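Protein A52 (Vaccinia virus, PDB 2VVW) suppresses host innate immunity as a Bcl-2-like protein, binding IRAK2 to inhibit NF-kappa-B signalling and TRAF6 to activate p38 and induce cytokines such as IL-10. Local coordinates at residues 22-27 with 46-51; 100-105 with 126-131. One frame throughout, in Å; residues are numbered along the deposited sequence. Where two conformers were deposited one is given.

Contact 1 (22-27 with 46-51); sequences FTILEE and NEIKKF
Ile48 reaches across to Ile24 and Leu25 with the last carbon of its longer branch; between 22-27 and 46-51 the link is this one methyl laid against two side chains, a worked example of how little surface a buried helix contact may need. The CA atoms of Leu25 and Ile48, the closest across the pair, are still 8.8 Å apart. CB of Ile48 heads for helix 21-35, and from it the side chain divides. CG2, the shorter branch, takes the flank and touches Ile103. CG1 lies beside the backbone N (chi1 -63°) and hence anti to the carbonyl carbon; the next bond is extended (chi2 170°), which sends CD1 to the far end. There CD1 rests 3.8 Å from CG2 of Ile24, the two side chains meeting at a slant, and more loosely 4.4 Å from CD2 of Leu25. In the all-helical Bcl-2-like fold this ties together the first two helices, 21-35 and 43-49, with helix 96-115 alongside, where Ile103 touches Leu25 as well. Three residues on from Ile48, one face of the Phe51 ring is turned to it: CA of Ile48 stands 4.1 Å above the ring plane, over its centre. Nearby, Lys50 NZ and Glu47 OE2 form a salt bridge at 3.1 Å, the carboxylate oxygen being met from the syn side, 29° out of the carboxylate plane. One turn along from Ile24, Glu27 pairs through OE2 with Lys123 of the second subunit.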
loop_
_atom_site.group_PDB
_atom_site.type_symbol
_atom_site.label_atom_id
_atom_site.label_comp_id
_atom_site.label_asym_id
_atom_site.label_seq_id
_atom_site.Cartn_x
_atom_site.Cartn_y
_atom_site.Cartn_z
ATOM N N PHE A 22 0.316 11.011 -9.315
ATOM C CA PHE A 22 -0.684 10.417 -8.418
ATOM C C PHE A 22 -0.220 9.085 -7.796
ATOM O O PHE A 22 -0.438 8.840 -6.608
ATOM C CB PHE A 22 -2.044 10.233 -9.095
ATOM C CG PHE A 22 -3.147 9.939 -8.103
ATOM C CD1 PHE A 22 -3.685 10.954 -7.321
ATOM C CD2 PHE A 22 -3.598 8.634 -7.905
ATOM C CE1 PHE A 22 -4.682 10.679 -6.388
ATOM C CE2 PHE A 22 -4.598 8.354 -6.964
ATOM C CZ PHE A 22 -5.125 9.368 -6.207
ATOM N N THR A 23 0.456 8.250 -8.581
ATOM C CA THR A 23 1.024 7.004 -8.048
ATOM C C THR A 23 2.055 7.273 -6.965
ATOM O O THR A 23 2.103 6.569 -5.960
ATOM C CB THR A 23 1.672 6.179 -9.128
ATOM O OG1 THR A 23 0.729 5.970 -10.178
ATOM C CG2 THR A 23 2.127 4.818 -8.570
ATOM N N ILE A 24 2.890 8.285 -7.186
ATOM C CA ILE A 24 3.884 8.680 -6.209
ATOM C C ILE A 24 3.218 9.057 -4.896
ATOM O O ILE A 24 3.649 8.622 -3.806
ATOM C CB ILE A 24 4.764 9.858 -6.736
ATOM C CG1 ILE A 24 5.720 9.365 -7.848
ATOM C CG2 ILE A 24 5.557 10.466 -5.629
ATOM C CD1 ILE A 24 6.389 10.499 -8.638
ATOM N N LEU A 25 2.163 9.865 -4.983
ATOM C CA LEU A 25 1.444 10.279 -3.794
ATOM C C LEU A 25 0.697 9.115 -3.124
ATOM O O LEU A 25 0.662 9.034 -1.902
ATOM C CB LEU A 25 0.499 11.455 -4.090
ATOM C CG LEU A 25 1.146 12.784 -4.518
ATOM C CD1 LEU A 25 0.088 13.770 -4.952
ATOM C CD2 LEU A 25 1.970 13.355 -3.403
ATOM N N GLU A 26 0.132 8.207 -3.912
ATOM C CA GLU A 26 -0.504 6.993 -3.357
ATOM C C GLU A 26 0.485 6.239 -2.493
ATOM O O GLU A 26 0.170 5.889 -1.371
ATOM C CB GLU A 26 -1.018 6.037 -4.436
ATOM C CG GLU A 26 -2.281 6.451 -5.159
ATOM C CD GLU A 26 -2.754 5.404 -6.192
ATOM O OE1 GLU A 26 -3.931 4.977 -6.115
ATOM O OE2 GLU A 26 -1.947 5.000 -7.066
ATOM N N GLU A 27 1.678 5.994 -3.028
ATOM C CA GLU A 27 2.697 5.234 -2.311
ATOM C C GLU A 27 3.233 6.004 -1.123
ATOM O O GLU A 27 3.532 5.413 -0.086
ATOM C CB GLU A 27 3.832 4.810 -3.256
ATOM C CG GLU A 27 3.389 3.758 -4.259
ATOM C CD GLU A 27 4.501 2.909 -4.844
ATOM O OE1 GLU A 27 5.693 3.054 -4.456
ATOM O OE2 GLU A 27 4.157 2.078 -5.719
ATOM N N ASN A 46 11.633 12.378 0.517
ATOM C CA ASN A 46 12.213 13.405 1.397
ATOM C C ASN A 46 11.849 14.850 0.966
ATOM O O ASN A 46 11.685 15.732 1.817
ATOM C CB ASN A 46 13.728 13.220 1.561
ATOM C CG ASN A 46 14.091 12.161 2.609
ATOM O OD1 ASN A 46 13.318 11.866 3.531
ATOM N ND2 ASN A 46 15.280 11.594 2.473
ATOM N N GLU A 47 11.687 15.087 -0.334
ATOM C CA GLU A 47 11.198 16.391 -0.810
ATOM C C GLU A 47 9.722 16.595 -0.489
ATOM O O GLU A 47 9.315 17.691 -0.063
ATOM C CB GLU A 47 11.410 16.562 -2.321
ATOM C CG GLU A 47 12.848 16.777 -2.714
ATOM C CD GLU A 47 13.474 17.992 -2.036
ATOM O OE1 GLU A 47 12.828 19.059 -2.013
ATOM O OE2 GLU A 47 14.611 17.878 -1.531
ATOM N N ILE A 48 8.927 15.550 -0.690
ATOM C CA ILE A 48 7.503 15.634 -0.423
ATOM C C ILE A 48 7.283 15.891 1.073
ATOM O O ILE A 48 6.400 16.658 1.450
ATOM C CB ILE A 48 6.740 14.395 -0.900
ATOM C CG1 ILE A 48 6.843 14.264 -2.429
ATOM C CG2 ILE A 48 5.257 14.496 -0.497
ATOM C CD1 ILE A 48 6.331 12.986 -2.953
ATOM N N LYS A 49 8.122 15.284 1.909
ATOM C CA LYS A 49 8.064 15.474 3.358
ATOM C C LYS A 49 8.252 16.944 3.768
ATOM O O LYS A 49 7.690 17.401 4.767
ATOM C CB LYS A 49 9.103 14.574 4.029
ATOM C CG LYS A 49 9.095 14.655 5.544
ATOM C CD LYS A 49 9.659 13.400 6.230
ATOM C CE LYS A 49 11.161 13.304 6.166
ATOM N NZ LYS A 49 11.709 12.561 7.355
ATOM N N LYS A 50 9.017 17.695 2.981
ATOM C CA LYS A 50 9.183 19.115 3.235
ATOM C C LYS A 50 7.865 19.896 3.109
ATOM O O LYS A 50 7.764 20.996 3.640
ATOM C CB LYS A 50 10.276 19.705 2.331
ATOM C CG LYS A 50 11.643 19.117 2.582
ATOM C CD LYS A 50 12.692 19.769 1.708
ATOM C CE LYS A 50 14.039 19.075 1.857
ATOM N NZ LYS A 50 15.063 19.684 0.970
ATOM N N PHE A 51 6.864 19.342 2.417
ATOM C CA PHE A 51 5.549 19.973 2.301
ATOM C C PHE A 51 4.833 20.159 3.642
ATOM O O PHE A 51 3.862 20.912 3.718
ATOM C CB PHE A 51 4.603 19.184 1.378
ATOM C CG PHE A 51 5.034 19.114 -0.077
ATOM C CD1 PHE A 51 6.182 19.733 -0.547
ATOM C CD2 PHE A 51 4.248 18.411 -0.980
ATOM C CE1 PHE A 51 6.536 19.653 -1.886
ATOM C CE2 PHE A 51 4.588 18.337 -2.331
ATOM C CZ PHE A 51 5.734 18.962 -2.783
#

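Contact 2 (100-105 with 126-131); sequences ISMIGL and LRAIKL
Met102 and Ile103 meet Ala128 and Ile129 in a small apolar cluster between two nearly antiparallel helices. The methyl CE of Met102 presses on CB of Ala128 at 3.4 Å, tighter than ordinary van der Waals contact. One atom back, SD of Met102 lies 3.5 Å from CD1 of Ile129. That same CD1 of Ile129 also reaches CG1 of Ile103 at 3.7 Å, so it is shared by two neighbours on the facing helix. A bend in the thioether chain (chi2 -95°) brings SD beside Ile129 while CE carries on to Ala128. The axes of 100-105 and 126-131 come within 10.4 Å, at 168° between their directions, a gap spanned by the long methionine and the Ile129 tip. Helix 96-115 is surrounded by other helices, as the central helix of a Bcl-2-like fold is, and this pairing supplies one of its walls, helix 123-132. In the next shell, Phe80 of helix 76-90 backs Ala128, and Phe22 of helix 21-35 packs on Ile129. Ile103 is hemmed in further by Ile141 of helix 135-153. Farther out, Ser101 OG is hydrogen-bonded to Gln58 and to the carbonyl oxygen of Tyr97.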
loop_
_atom_site.group_PDB
_atom_site.type_symbol
_atom_site.label_atom_id
_atom_site.label_comp_id
_atom_site.label_asym_id
_atom_site.label_seq_id
_atom_site.Cartn_x
_atom_site.Cartn_y
_atom_site.Cartn_z
ATOM N N ILE A 100 0.300 22.039 -2.689
ATOM C CA ILE A 100 1.459 21.544 -1.953
ATOM C C ILE A 100 1.179 21.530 -0.440
ATOM O O ILE A 100 1.445 20.542 0.250
ATOM C CB ILE A 100 2.707 22.393 -2.268
ATOM C CG1 ILE A 100 3.193 22.085 -3.699
ATOM C CG2 ILE A 100 3.802 22.158 -1.236
ATOM C CD1 ILE A 100 4.239 23.067 -4.262
ATOM N N SER A 101 0.640 22.623 0.089
ATOM C CA SER A 101 0.326 22.687 1.531
ATOM C C SER A 101 -0.684 21.600 1.901
ATOM O O SER A 101 -0.617 20.984 2.962
ATOM C CB SER A 101 -0.257 24.050 1.922
ATOM O OG SER A 101 0.676 25.107 1.783
ATOM N N MET A 102 -1.637 21.379 1.012
ATOM C CA MET A 102 -2.659 20.384 1.237
ATOM C C MET A 102 -2.072 18.971 1.282
ATOM O O MET A 102 -2.512 18.147 2.087
ATOM C CB MET A 102 -3.731 20.528 0.171
ATOM C CG MET A 102 -4.893 19.629 0.367
ATOM S SD MET A 102 -4.640 18.144 -0.612
ATOM C CE MET A 102 -6.004 17.156 0.034
ATOM N N ILE A 103 -1.058 18.695 0.461
ATOM C CA ILE A 103 -0.392 17.396 0.499
ATOM C C ILE A 103 0.294 17.243 1.856
ATOM O O ILE A 103 0.183 16.204 2.504
ATOM C CB ILE A 103 0.620 17.230 -0.653
ATOM C CG1 ILE A 103 -0.103 16.971 -1.978
ATOM C CG2 ILE A 103 1.578 16.082 -0.393
ATOM C CD1 ILE A 103 0.802 17.196 -3.221
ATOM N N GLY A 104 0.957 18.292 2.306
ATOM C CA GLY A 104 1.581 18.267 3.628
ATOM C C GLY A 104 0.591 18.077 4.766
ATOM O O GLY A 104 0.920 17.464 5.774
ATOM N N LEU A 105 -0.615 18.620 4.599
ATOM C CA LEU A 105 -1.683 18.506 5.587
ATOM C C LEU A 105 -2.149 17.056 5.683
ATOM O O LEU A 105 -2.282 16.517 6.771
ATOM C CB LEU A 105 -2.855 19.410 5.195
ATOM C CG LEU A 105 -4.126 19.359 6.052
ATOM C CD1 LEU A 105 -3.918 20.101 7.360
ATOM C CD2 LEU A 105 -5.312 19.926 5.265
ATOM N N LEU A 126 -6.075 10.005 -0.220
ATOM C CA LEU A 126 -6.210 9.932 -1.673
ATOM C C LEU A 126 -7.502 10.574 -2.105
ATOM O O LEU A 126 -7.536 11.275 -3.133
ATOM C CB LEU A 126 -6.168 8.488 -2.199
ATOM C CG LEU A 126 -5.098 7.549 -1.631
ATOM C CD1 LEU A 126 -5.243 6.111 -2.188
ATOM C CD2 LEU A 126 -3.733 8.115 -1.888
ATOM N N ARG A 127 -8.582 10.321 -1.357
ATOM C CA ARG A 127 -9.880 10.929 -1.691
ATOM C C ARG A 127 -9.741 12.449 -1.631
ATOM O O ARG A 127 -10.224 13.150 -2.488
ATOM C CB ARG A 127 -10.986 10.442 -0.737
ATOM C CG ARG A 127 -12.402 10.792 -1.185
ATOM C CD ARG A 127 -13.484 10.323 -0.205
ATOM N NE ARG A 127 -13.416 8.902 0.140
ATOM C CZ ARG A 127 -14.352 8.253 0.841
ATOM N NH1 ARG A 127 -15.440 8.885 1.267
ATOM N NH2 ARG A 127 -14.207 6.961 1.118
ATOM N N ALA A 128 -9.063 12.943 -0.608
ATOM C CA ALA A 128 -8.864 14.388 -0.444
ATOM C C ALA A 128 -8.095 14.994 -1.626
ATOM O O ALA A 128 -8.494 16.032 -2.155
ATOM C CB ALA A 128 -8.113 14.665 0.877
ATOM N N ILE A 129 -6.996 14.337 -2.024
ATOM C CA ILE A 129 -6.148 14.787 -3.154
ATOM C C ILE A 129 -6.955 14.882 -4.425
ATOM O O ILE A 129 -6.865 15.868 -5.150
ATOM C CB ILE A 129 -4.923 13.828 -3.406
ATOM C CG1 ILE A 129 -3.919 13.896 -2.255
ATOM C CG2 ILE A 129 -4.221 14.142 -4.730
ATOM C CD1 ILE A 129 -3.335 15.234 -1.986
ATOM N N LYS A 130 -7.775 13.869 -4.681
ATOM C CA LYS A 130 -8.637 13.876 -5.870
ATOM C C LYS A 130 -9.668 15.018 -5.861
ATOM O O LYS A 130 -10.016 15.538 -6.922
ATOM C CB LYS A 130 -9.350 12.530 -6.018
ATOM C CG LYS A 130 -8.471 11.381 -6.532
ATOM C CD LYS A 130 -9.142 10.022 -6.249
ATOM C CE LYS A 130 -8.572 8.879 -7.104
ATOM N NZ LYS A 130 -8.948 7.501 -6.580
ATOM N N LEU A 131 -10.158 15.408 -4.680
ATOM C CA LEU A 131 -11.112 16.534 -4.564
ATOM C C LEU A 131 -10.438 17.880 -4.797
ATOM O O LEU A 131 -11.051 18.819 -5.305
ATOM C CB LEU A 131 -11.755 16.600 -3.163
ATOM C CG LEU A 131 -12.922 15.691 -2.790
ATOM C CD1 LEU A 131 -13.209 15.866 -1.301
ATOM C CD2 LEU A 131 -14.160 16.002 -3.636
#

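How the contacts relate
Contact 1 closes before contact 2 opens along the chain, so the two come in series, yet their centres lie only about 10 Å apart, both near the middle of the subunit. The four segments sit on helices 21-35, 43-49, 96-115 and 123-132, with 46-51 running on into the start of helix 51-59. They abut directly: Phe51 of contact 1 packs on Ile100 and Ile103 of contact 2, CD1 of Phe51 being 3.5 Å from CG2 of Ile100, while Phe22 touches Lys130 and Glu26 touches Leu126. Helix 21-35 borders helix 123-132 through these last pairs and helix 96-115 near Ile103, making the two contacts adjoining portions of one hydrophobic interior in the Bcl-2-like bundle.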